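Side-chain contacts in translation initiation factor eIF2b-like protein,Translation initiation factor eIF2b-like protein (Chaetomium thermophilum, PDB 4ZEM), which is the beta subunit of eIF2B, the complex that probably acts as guanine nucleotide exchange factor for eIF2 during translation initiation: residues A293-L298 with P354-V359; V268-K273 with S285-A290; I251-A254 with A260-P263; S183-Q188 with E205-K210. All coordinates share one frame; numbering follows the deposited sequence. Where two conformers were deposited one is given.

Interaction 1. Residues A293-L298 with P354-V359; sequences AAHEYL and PDLVDV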
loop_
_atom_site.group_PDB
_atom_site.type_symbol
_atom_site.label_atom_id
_atom_site.label_comp_id
_atom_site.label_asym_id
_atom_site.label_seq_id
_atom_site.Cartn_x
_atom_site.Cartn_y
_atom_site.Cartn_z
ATOM N N ALA A 293 14.954 -2.204 20.927
ATOM C CA ALA A 293 14.740 -2.479 22.334
ATOM C C ALA A 293 13.914 -3.736 22.470
ATOM O O ALA A 293 14.198 -4.595 23.294
ATOM C CB ALA A 293 14.040 -1.310 22.997
ATOM N N ALA A 294 12.896 -3.847 21.634
ATOM C CA ALA A 294 12.037 -5.012 21.643
ATOM C C ALA A 294 12.855 -6.259 21.353
ATOM O O ALA A 294 12.707 -7.286 22.016
ATOM C CB ALA A 294 10.930 -4.859 20.624
ATOM N N HIS A 295 13.745 -6.138 20.375
ATOM C CA HIS A 295 14.590 -7.244 19.956
ATOM C C HIS A 295 15.563 -7.638 21.059
ATOM O O HIS A 295 15.835 -8.817 21.272
ATOM C CB HIS A 295 15.356 -6.858 18.690
ATOM C CG HIS A 295 16.172 -7.971 18.112
ATOM N ND1 HIS A 295 17.521 -8.107 18.353
ATOM C CD2 HIS A 295 15.830 -8.994 17.293
ATOM C CE1 HIS A 295 17.975 -9.170 17.713
ATOM N NE2 HIS A 295 16.969 -9.725 17.062
ATOM N N GLU A 296 16.072 -6.634 21.761
ATOM C CA GLU A 296 16.981 -6.835 22.883
ATOM C C GLU A 296 16.338 -7.617 24.035
ATOM O O GLU A 296 17.011 -8.359 24.749
ATOM C CB GLU A 296 17.490 -5.483 23.374
ATOM C CG GLU A 296 18.937 -5.209 23.012
ATOM C CD GLU A 296 19.257 -3.729 23.000
ATOM O OE1 GLU A 296 18.520 -2.953 23.647
ATOM O OE2 GLU A 296 20.246 -3.345 22.340
ATOM N N TYR A 297 15.041 -7.423 24.236
ATOM C CA TYR A 297 14.339 -8.103 25.315
ATOM C C TYR A 297 13.427 -9.228 24.833
ATOM O O TYR A 297 12.484 -9.606 25.533
ATOM C CB TYR A 297 13.547 -7.095 26.150
ATOM C CG TYR A 297 14.435 -6.240 27.025
ATOM C CD1 TYR A 297 14.862 -4.985 26.605
ATOM C CD2 TYR A 297 14.874 -6.704 28.264
ATOM C CE1 TYR A 297 15.686 -4.209 27.402
ATOM C CE2 TYR A 297 15.696 -5.936 29.067
ATOM C CZ TYR A 297 16.100 -4.690 28.632
ATOM O OH TYR A 297 16.918 -3.922 29.429
ATOM N N LEU A 298 13.695 -9.730 23.628
ATOM C CA LEU A 298 12.990 -10.890 23.075
ATOM C C LEU A 298 11.508 -10.600 22.855
ATOM O O LEU A 298 10.674 -11.504 22.917
ATOM C CB LEU A 298 13.143 -12.122 23.977
ATOM C CG LEU A 298 14.473 -12.883 24.001
ATOM C CD1 LEU A 298 14.334 -14.144 24.855
ATOM C CD2 LEU A 298 14.939 -13.239 22.598
ATOM N N PRO A 354 15.731 -6.018 8.306
ATOM C CA PRO A 354 14.941 -7.244 8.497
ATOM C C PRO A 354 15.255 -8.033 9.780
ATOM O O PRO A 354 14.373 -8.730 10.288
ATOM C CB PRO A 354 15.293 -8.073 7.253
ATOM C CG PRO A 354 16.624 -7.530 6.800
ATOM C CD PRO A 354 16.530 -6.065 7.067
ATOM N N ASP A 355 16.476 -7.927 10.293
ATOM C CA ASP A 355 16.849 -8.625 11.523
ATOM C C ASP A 355 15.990 -8.208 12.720
ATOM O O ASP A 355 15.729 -9.014 13.609
ATOM C CB ASP A 355 18.331 -8.410 11.832
ATOM C CG ASP A 355 19.208 -9.483 11.214
ATOM O OD1 ASP A 355 18.691 -10.263 10.385
ATOM O OD2 ASP A 355 20.408 -9.558 11.559
ATOM N N LEU A 356 15.586 -6.940 12.744
ATOM C CA LEU A 356 14.741 -6.386 13.807
ATOM C C LEU A 356 13.256 -6.734 13.677
ATOM O O LEU A 356 12.478 -6.458 14.589
ATOM C CB LEU A 356 14.894 -4.866 13.876
ATOM C CG LEU A 356 16.292 -4.400 14.295
ATOM C CD1 LEU A 356 16.387 -2.878 14.387
ATOM C CD2 LEU A 356 16.698 -5.056 15.611
ATOM N N VAL A 357 12.852 -7.286 12.537
ATOM C CA VAL A 357 11.437 -7.609 12.314
ATOM C C VAL A 357 11.128 -9.103 12.426
ATOM O O VAL A 357 11.799 -9.923 11.818
ATOM C CB VAL A 357 10.964 -7.127 10.926
ATOM C CG1 VAL A 357 9.476 -7.410 10.744
ATOM C CG2 VAL A 357 11.261 -5.653 10.751
ATOM N N ASP A 358 10.088 -9.449 13.179
ATOM C CA ASP A 358 9.732 -10.855 13.364
ATOM C C ASP A 358 8.600 -11.312 12.454
ATOM O O ASP A 358 8.700 -12.349 11.806
ATOM C CB ASP A 358 9.354 -11.115 14.822
ATOM C CG ASP A 358 10.525 -10.937 15.759
ATOM O OD1 ASP A 358 11.431 -11.799 15.736
ATOM O OD2 ASP A 358 10.550 -9.933 16.504
ATOM N N VAL A 359 7.523 -10.540 12.407
ATOM C CA VAL A 359 6.367 -10.913 11.609
ATOM C C VAL A 359 5.944 -9.783 10.672
ATOM O O VAL A 359 5.917 -8.618 11.070
ATOM C CB VAL A 359 5.161 -11.286 12.498
ATOM C CG1 VAL A 359 3.948 -11.626 11.643
ATOM C CG2 VAL A 359 5.506 -12.437 13.416
#

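Interaction 2. Residues V268-K273 with S285-A290; sequences VIFGAK and SGACIA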
loop_
_atom_site.group_PDB
_atom_site.type_symbol
_atom_site.label_atom_id
_atom_site.label_comp_id
_atom_site.label_asym_id
_atom_site.label_seq_id
_atom_site.Cartn_x
_atom_site.Cartn_y
_atom_site.Cartn_z
ATOM N N VAL A 268 5.426 -5.726 20.259
ATOM C CA VAL A 268 5.463 -4.393 19.674
ATOM C C VAL A 268 4.901 -4.439 18.263
ATOM O O VAL A 268 5.285 -5.294 17.463
ATOM C CB VAL A 268 6.895 -3.823 19.624
ATOM C CG1 VAL A 268 6.882 -2.443 18.996
ATOM C CG2 VAL A 268 7.512 -3.775 21.025
ATOM N N ILE A 269 4.007 -3.505 17.959
ATOM C CA ILE A 269 3.342 -3.451 16.663
ATOM C C ILE A 269 3.606 -2.117 15.967
ATOM O O ILE A 269 3.482 -1.060 16.579
ATOM C CB ILE A 269 1.824 -3.690 16.812
ATOM C CG1 ILE A 269 1.573 -5.100 17.347
ATOM C CG2 ILE A 269 1.114 -3.524 15.483
ATOM C CD1 ILE A 269 0.111 -5.450 17.498
ATOM N N PHE A 270 3.964 -2.178 14.682
ATOM C CA PHE A 270 4.179 -0.979 13.872
ATOM C C PHE A 270 3.369 -1.005 12.591
ATOM O O PHE A 270 3.122 -2.064 12.010
ATOM C CB PHE A 270 5.645 -0.843 13.418
ATOM C CG PHE A 270 6.644 -0.722 14.517
ATOM C CD1 PHE A 270 7.419 -1.810 14.879
ATOM C CD2 PHE A 270 6.870 0.491 15.138
ATOM C CE1 PHE A 270 8.366 -1.702 15.872
ATOM C CE2 PHE A 270 7.822 0.605 16.130
ATOM C CZ PHE A 270 8.569 -0.491 16.500
ATOM N N GLY A 271 2.982 0.175 12.127
ATOM C CA GLY A 271 2.450 0.278 10.787
ATOM C C GLY A 271 3.655 0.508 9.888
ATOM O O GLY A 271 4.531 1.314 10.207
ATOM N N ALA A 272 3.711 -0.185 8.764
ATOM C CA ALA A 272 4.793 0.041 7.824
ATOM C C ALA A 272 4.280 0.931 6.706
ATOM O O ALA A 272 3.198 0.690 6.169
ATOM C CB ALA A 272 5.318 -1.269 7.267
ATOM N N LYS A 273 5.044 1.969 6.375
ATOM C CA LYS A 273 4.742 2.797 5.212
ATOM C C LYS A 273 5.089 2.047 3.927
ATOM O O LYS A 273 4.474 2.266 2.887
ATOM C CB LYS A 273 5.496 4.126 5.254
ATOM C CG LYS A 273 5.084 5.082 6.355
ATOM C CD LYS A 273 6.196 6.099 6.607
ATOM C CE LYS A 273 5.742 7.224 7.522
ATOM N NZ LYS A 273 5.021 6.704 8.709
ATOM N N SER A 285 9.569 7.887 12.171
ATOM C CA SER A 285 10.848 8.143 12.826
ATOM C C SER A 285 10.798 7.717 14.296
ATOM O O SER A 285 9.803 7.940 14.992
ATOM C CB SER A 285 11.239 9.618 12.705
ATOM O OG SER A 285 10.124 10.466 12.904
ATOM N N GLY A 286 11.878 7.089 14.750
ATOM C CA GLY A 286 11.993 6.614 16.115
ATOM C C GLY A 286 11.528 5.183 16.304
ATOM O O GLY A 286 11.760 4.585 17.355
ATOM N N ALA A 287 10.880 4.627 15.285
ATOM C CA ALA A 287 10.398 3.251 15.351
ATOM C C ALA A 287 11.545 2.246 15.423
ATOM O O ALA A 287 11.445 1.228 16.104
ATOM C CB ALA A 287 9.507 2.946 14.153
ATOM N N CYS A 288 12.634 2.540 14.721
ATOM C CA CYS A 288 13.791 1.654 14.705
ATOM C C CYS A 288 14.390 1.469 16.101
ATOM O O CYS A 288 14.827 0.376 16.462
ATOM C CB CYS A 288 14.849 2.185 13.739
ATOM S SG CYS A 288 16.236 1.061 13.494
ATOM N N ILE A 289 14.402 2.543 16.882
ATOM C CA ILE A 289 14.888 2.481 18.250
ATOM C C ILE A 289 14.002 1.557 19.087
ATOM O O ILE A 289 14.494 0.761 19.886
ATOM C CB ILE A 289 14.944 3.884 18.889
ATOM C CG1 ILE A 289 15.757 4.829 18.004
ATOM C CG2 ILE A 289 15.551 3.819 20.283
ATOM C CD1 ILE A 289 15.890 6.233 18.552
ATOM N N ALA A 290 12.693 1.675 18.906
ATOM C CA ALA A 290 11.746 0.826 19.618
ATOM C C ALA A 290 11.904 -0.625 19.178
ATOM O O ALA A 290 11.793 -1.554 19.988
ATOM C CB ALA A 290 10.322 1.307 19.388
#

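Interaction 3. Residues I251-A254 with A260-P263; sequences INLA and AYIP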
loop_
_atom_site.group_PDB
_atom_site.type_symbol
_atom_site.label_atom_id
_atom_site.label_comp_id
_atom_site.label_asym_id
_atom_site.label_seq_id
_atom_site.Cartn_x
_atom_site.Cartn_y
_atom_site.Cartn_z
ATOM N N ILE A 251 -2.373 2.617 28.115
ATOM C CA ILE A 251 -1.290 3.207 28.872
ATOM C C ILE A 251 -0.571 4.259 28.044
ATOM O O ILE A 251 -0.261 4.039 26.878
ATOM C CB ILE A 251 -0.294 2.124 29.333
ATOM C CG1 ILE A 251 -0.990 1.173 30.317
ATOM C CG2 ILE A 251 0.947 2.755 29.960
ATOM C CD1 ILE A 251 -0.129 0.020 30.820
ATOM N N ASN A 252 -0.352 5.421 28.641
ATOM C CA ASN A 252 0.462 6.456 28.022
ATOM C C ASN A 252 1.843 6.447 28.647
ATOM O O ASN A 252 1.978 6.501 29.868
ATOM C CB ASN A 252 -0.183 7.835 28.161
ATOM C CG ASN A 252 -1.193 8.114 27.069
ATOM O OD1 ASN A 252 -0.925 7.890 25.886
ATOM N ND2 ASN A 252 -2.368 8.594 27.459
ATOM N N LEU A 253 2.860 6.381 27.803
ATOM C CA LEU A 253 4.243 6.332 28.241
ATOM C C LEU A 253 4.980 7.642 28.093
ATOM O O LEU A 253 4.807 8.352 27.113
ATOM C CB LEU A 253 5.002 5.291 27.433
ATOM C CG LEU A 253 5.154 3.910 28.037
ATOM C CD1 LEU A 253 6.225 3.168 27.259
ATOM C CD2 LEU A 253 5.552 4.044 29.492
ATOM N N ALA A 254 5.810 7.954 29.079
ATOM C CA ALA A 254 6.615 9.157 29.037
ATOM C C ALA A 254 7.643 8.945 27.932
ATOM O O ALA A 254 8.002 7.812 27.624
ATOM C CB ALA A 254 7.297 9.388 30.370
ATOM N N ALA A 260 12.922 1.943 29.273
ATOM C CA ALA A 260 12.720 1.315 30.571
ATOM C C ALA A 260 11.501 0.390 30.589
ATOM O O ALA A 260 11.503 -0.628 31.276
ATOM C CB ALA A 260 12.594 2.376 31.655
ATOM N N TYR A 261 10.467 0.736 29.826
ATOM C CA TYR A 261 9.190 0.037 29.937
ATOM C C TYR A 261 8.988 -1.128 28.967
ATOM O O TYR A 261 8.148 -1.991 29.224
ATOM C CB TYR A 261 8.049 1.049 29.722
ATOM C CG TYR A 261 6.667 0.488 29.952
ATOM C CD1 TYR A 261 6.110 0.488 31.224
ATOM C CD2 TYR A 261 5.924 -0.049 28.908
ATOM C CE1 TYR A 261 4.853 -0.026 31.452
ATOM C CE2 TYR A 261 4.669 -0.578 29.130
ATOM C CZ TYR A 261 4.138 -0.558 30.408
ATOM O OH TYR A 261 2.887 -1.066 30.648
ATOM N N ILE A 262 9.806 -1.217 27.918
ATOM C CA ILE A 262 9.676 -2.310 26.945
ATOM C C ILE A 262 9.740 -3.736 27.526
ATOM O O ILE A 262 8.985 -4.603 27.081
ATOM C CB ILE A 262 10.718 -2.160 25.807
ATOM C CG1 ILE A 262 10.384 -0.911 24.987
ATOM C CG2 ILE A 262 10.719 -3.379 24.901
ATOM C CD1 ILE A 262 10.571 -1.043 23.488
ATOM N N PRO A 263 10.602 -3.990 28.527
ATOM C CA PRO A 263 10.602 -5.341 29.106
ATOM C C PRO A 263 9.245 -5.819 29.625
ATOM O O PRO A 263 8.966 -7.014 29.577
ATOM C CB PRO A 263 11.588 -5.208 30.249
ATOM C CG PRO A 263 12.538 -4.205 29.718
ATOM C CD PRO A 263 11.717 -3.188 29.060
#

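Interaction 4. Residues S183-Q188 with E205-K210; sequences SFAEIQ and ERFLVK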
loop_
_atom_site.group_PDB
_atom_site.type_symbol
_atom_site.label_atom_id
_atom_site.label_comp_id
_atom_site.label_asym_id
_atom_site.label_seq_id
_atom_site.Cartn_x
_atom_site.Cartn_y
_atom_site.Cartn_z
ATOM N N SER A 183 -8.436 -9.092 10.508
ATOM C CA SER A 183 -9.076 -10.400 10.710
ATOM C C SER A 183 -8.117 -11.404 11.360
ATOM O O SER A 183 -8.535 -12.460 11.819
ATOM C CB SER A 183 -9.625 -10.979 9.395
ATOM O OG SER A 183 -8.611 -11.200 8.434
ATOM N N PHE A 184 -6.828 -11.092 11.369
ATOM C CA PHE A 184 -5.852 -11.972 12.007
ATOM C C PHE A 184 -5.485 -11.513 13.415
ATOM O O PHE A 184 -4.597 -12.083 14.043
ATOM C CB PHE A 184 -4.598 -12.085 11.140
ATOM C CG PHE A 184 -4.855 -12.736 9.817
ATOM C CD1 PHE A 184 -5.061 -11.965 8.676
ATOM C CD2 PHE A 184 -4.939 -14.119 9.719
ATOM C CE1 PHE A 184 -5.327 -12.564 7.451
ATOM C CE2 PHE A 184 -5.201 -14.724 8.494
ATOM C CZ PHE A 184 -5.398 -13.944 7.359
ATOM N N ALA A 185 -6.179 -10.491 13.908
ATOM C CA ALA A 185 -5.870 -9.914 15.214
ATOM C C ALA A 185 -5.972 -10.931 16.359
ATOM O O ALA A 185 -5.099 -10.966 17.223
ATOM C CB ALA A 185 -6.779 -8.738 15.491
ATOM N N GLU A 186 -7.026 -11.749 16.372
ATOM C CA GLU A 186 -7.213 -12.721 17.452
ATOM C C GLU A 186 -6.082 -13.751 17.498
ATOM O O GLU A 186 -5.773 -14.300 18.553
ATOM C CB GLU A 186 -8.566 -13.430 17.332
ATOM C CG GLU A 186 -8.931 -13.869 15.931
ATOM C CD GLU A 186 -10.355 -14.387 15.841
ATOM O OE1 GLU A 186 -10.710 -15.313 16.604
ATOM O OE2 GLU A 186 -11.121 -13.863 15.007
ATOM N N ILE A 187 -5.487 -14.022 16.343
ATOM C CA ILE A 187 -4.317 -14.888 16.250
ATOM C C ILE A 187 -3.062 -14.225 16.832
ATOM O O ILE A 187 -2.255 -14.879 17.488
ATOM C CB ILE A 187 -4.061 -15.312 14.787
ATOM C CG1 ILE A 187 -5.192 -16.222 14.312
ATOM C CG2 ILE A 187 -2.731 -16.036 14.647
ATOM C CD1 ILE A 187 -5.084 -16.623 12.867
ATOM N N GLN A 188 -2.891 -12.933 16.565
ATOM C CA GLN A 188 -1.722 -12.199 17.046
ATOM C C GLN A 188 -1.786 -11.765 18.507
ATOM O O GLN A 188 -0.766 -11.809 19.199
ATOM C CB GLN A 188 -1.476 -10.973 16.165
ATOM C CG GLN A 188 -0.705 -11.302 14.903
ATOM C CD GLN A 188 0.642 -11.918 15.217
ATOM O OE1 GLN A 188 1.423 -11.355 15.981
ATOM N NE2 GLN A 188 0.915 -13.086 14.640
ATOM N N GLU A 205 -4.849 1.120 14.184
ATOM C CA GLU A 205 -6.054 1.431 14.940
ATOM C C GLU A 205 -7.162 0.423 14.631
ATOM O O GLU A 205 -7.806 -0.089 15.545
ATOM C CB GLU A 205 -6.528 2.858 14.643
ATOM C CG GLU A 205 -5.580 3.952 15.144
ATOM C CD GLU A 205 -6.121 5.362 14.919
ATOM O OE1 GLU A 205 -7.332 5.503 14.642
ATOM O OE2 GLU A 205 -5.329 6.327 15.006
ATOM N N ARG A 206 -7.370 0.125 13.353
ATOM C CA ARG A 206 -8.410 -0.820 12.967
ATOM C C ARG A 206 -8.076 -2.221 13.474
ATOM O O ARG A 206 -8.971 -2.989 13.834
ATOM C CB ARG A 206 -8.606 -0.822 11.448
ATOM C CG ARG A 206 -9.123 0.505 10.892
ATOM C CD ARG A 206 -9.728 0.335 9.507
ATOM N NE ARG A 206 -10.169 1.603 8.930
ATOM C CZ ARG A 206 -9.565 2.216 7.916
ATOM N NH1 ARG A 206 -10.037 3.367 7.456
ATOM N NH2 ARG A 206 -8.491 1.679 7.353
ATOM N N PHE A 207 -6.784 -2.537 13.517
ATOM C CA PHE A 207 -6.309 -3.803 14.041
ATOM C C PHE A 207 -6.573 -3.929 15.550
ATOM O O PHE A 207 -7.095 -4.947 16.018
ATOM C CB PHE A 207 -4.819 -3.926 13.737
ATOM C CG PHE A 207 -4.195 -5.217 14.187
ATOM C CD1 PHE A 207 -4.224 -6.334 13.369
ATOM C CD2 PHE A 207 -3.542 -5.300 15.407
ATOM C CE1 PHE A 207 -3.632 -7.519 13.766
ATOM C CE2 PHE A 207 -2.944 -6.479 15.804
ATOM C CZ PHE A 207 -2.991 -7.593 14.990
ATOM N N LEU A 208 -6.228 -2.889 16.305
ATOM C CA LEU A 208 -6.427 -2.911 17.751
ATOM C C LEU A 208 -7.902 -2.936 18.136
ATOM O O LEU A 208 -8.310 -3.689 19.027
ATOM C CB LEU A 208 -5.748 -1.707 18.397
ATOM C CG LEU A 208 -4.224 -1.698 18.293
ATOM C CD1 LEU A 208 -3.672 -0.390 18.848
ATOM C CD2 LEU A 208 -3.614 -2.912 18.996
ATOM N N VAL A 209 -8.702 -2.120 17.454
ATOM C CA VAL A 209 -10.137 -2.050 17.708
ATOM C C VAL A 209 -10.830 -3.386 17.430
ATOM O O VAL A 209 -11.701 -3.811 18.194
ATOM C CB VAL A 209 -10.789 -0.915 16.869
ATOM C CG1 VAL A 209 -12.298 -1.086 16.756
ATOM C CG2 VAL A 209 -10.429 0.441 17.467
ATOM N N LYS A 210 -10.421 -4.055 16.355
ATOM C CA LYS A 210 -10.982 -5.352 15.998
ATOM C C LYS A 210 -10.606 -6.374 17.070
ATOM O O LYS A 210 -11.438 -7.170 17.509
ATOM C CB LYS A 210 -10.478 -5.801 14.623
ATOM C CG LYS A 210 -11.397 -6.776 13.875
ATOM C CD LYS A 210 -11.472 -8.160 14.469
ATOM C CE LYS A 210 -12.338 -9.052 13.594
ATOM N NZ LYS A 210 -13.682 -8.465 13.360
#

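Interaction 1. Residues A293-L298 with P354-V359
The last turn of helix 287-296 meets the short 3-10 turn 354-356 through H295, whose imidazole reaches across to L356 and to the backbone of D355. The contact illustrates how one solvent-exposed side chain can bridge a helix end and a loop without a hydrogen bond between them. With CG anti to the backbone N (chi1 -175°), the H295 ring is swung off the helix toward the turn. The L356 side chain crosses it at about a right angle, and the CD2 methyl does the touching: it lies 3.8 Å from H295 CB and 4.3 Å from the ring centroid, in an off-centre CH-pi contact 29° from the ring normal. Farther out on the ring, H295 CD2 comes to 3.7 Å from the carbonyl O of D355, a van der Waals approach that is oblique to the ring.

No charged pair is made across the contact. D355 turns its carboxylate to R369 in a salt bridge, and D358 OD2 accepts a hydrogen bond from the backbone N of V301. H295 NE2 stays 6.1 Å from D358 OD1, too far for a salt bridge, though the nearby acid might slightly favour a protonated imidazole. Just beyond H295 the helix is terminated by a Schellman motif: L298 takes positive phi, K299 N turns back to A294 O, and L298 N makes a weak bond of 3.3 Å to H295 O. A capped helix end resting on the loop that leads into strand 359-362, the parallel neighbour of 301-304, suits the Rossmann-like alpha/beta layering of this domain.

Interaction 2. Residues V268-K273 with S285-A290
F270 holds CG anti to its own carbonyl carbon (chi1 -61°) and, with chi2 at 103°, sends its ring out from strand 267-271 to lie against A287 and A290 of helix 287-296. Strand and helix belong to a beta-alpha-beta crossover, for the helix leads on to the adjacent parallel strand 301-304; here a small antiparallel excursion is inserted before the helix starts. The case shows how a single large aromatic can be matched to a helix face made of alanines. A287 and A290 stand one turn apart and both point their methyl groups at the strand. The first lies along the CD2-CE2 bond of the phenyl group, with A287 CB 3.5 Å from F270 CE2 and 3.7 Å from F270 CD2. The carbonyl of the same residue is also a neighbour, A287 O sitting 3.4 Å from F270 CZ in an oblique approach.

All three residues are buried, and the ring continues onto A291 while V268 packs on A294, extending the same helix face along the strand. Were F270 cut back to an alanine, a gap would probably open between strand and helix, leaving the methyls of A287 and A290 without the ring. At the helix start, G286 occupies the N-cap position with phi at 92°, a value where a side chain would press on the preceding carbonyl, and its backbone N is hydrogen-bonded to the D350 carboxylate (OD2). One turn on, the A290 methyl meets the phenyl edge in the ring plane, CB being 3.8 Å from F270 CZ.

Interaction 3. Residues I251-A254 with A260-P263
Y261, of the short helix 258-261, presents one ring face to L253 and its hydroxyl end to I251, so that two neighbouring aliphatic side chains share one aromatic. The Y261 ring is carried toward strand 249-252 by a first torsion that sets CG opposite the backbone N (chi1 -174°). L253 crosses it obliquely and brings both branches to the same side: CD2 stands above the face, 4.1 Å from the ring centroid and 26° off the normal, a CH-pi contact, whereas L253 CD1 settles beside the near rim, 3.6 Å from Y261 CD2. I251 comes in at a slant at the far end of the ring, its CD1 lying 4.3 Å from Y261 CZ and beside the phenolic oxygen.

Replacing Y261 by a serine would probably leave the L253 methyls without the face they rest on and I251 CD1 without this partner. Beneath the group, I220 and Y194 of the next two strands receive I251 and Y261 alike, with L253 also on I220. The principle is familiar: an edge strand is covered by the connection that leaves it. In this order of strands, that connection is the long crossover from 249-252 back to the central strand 267-271, a hallmark of Rossmann-like folds.

Interaction 4. Residues S183-Q188 with E205-K210
F207 of helix 202-214 lies against A185, at the start of the short helix 185-188, with K210 also covering surface at a greater distance; these three residues carry most of the surface buried here. The longer helix follows strand 194-198 in the Rossmann-like sheet domain, and the shorter one follows the long helix 154-182, so the contact joins the segment between helix 154-182 and strand 194-198 to the helix that follows that strand. F207 has CG anti to the backbone N (chi1 -178°), which directs its ring to the alanine. The A185 methyl sits over one face as a CH-pi donor, 4.0 Å from the ring centroid and 21° from the normal, displaced toward the rim. A185 CA is close as well, 3.6 Å from F207 CE1, and A185 CB also touches the carbonyl O of F207 at 3.8 Å.

K210 covers area without comparably close contact. Its aliphatic chain lies one helical turn on from F207, and K210 NZ remains 6.2 Å from E186 OE2, which is salt-bridged instead to K214. Inward, F207 packs on L304 and L361 of two strands, with I181 at its flank. Q188 meets the ring at its edge, its CB in the phenyl plane 3.9 Å from F207 CZ.

In the fold
Along the chain the contacts come in the order 4, 3, 2, 1, and together they show how the two faces of one mostly parallel sheet are covered. Interactions 1 and 2, with centres about 11 Å apart, share helix 287-296, and C288 of that helix also packs on L356. Interaction 3 joins the same layer through I262, which packs on A290 and A293, with P263 against Y297. Interaction 4 lies about 17 Å from interaction 2, between centres, and the two meet through strand 267-271: F270 faces helix 287-296 while the next residue back, I269, packs on F207. The contacts thus link edge strand, central strand and both helical layers into one Rossmann-like domain.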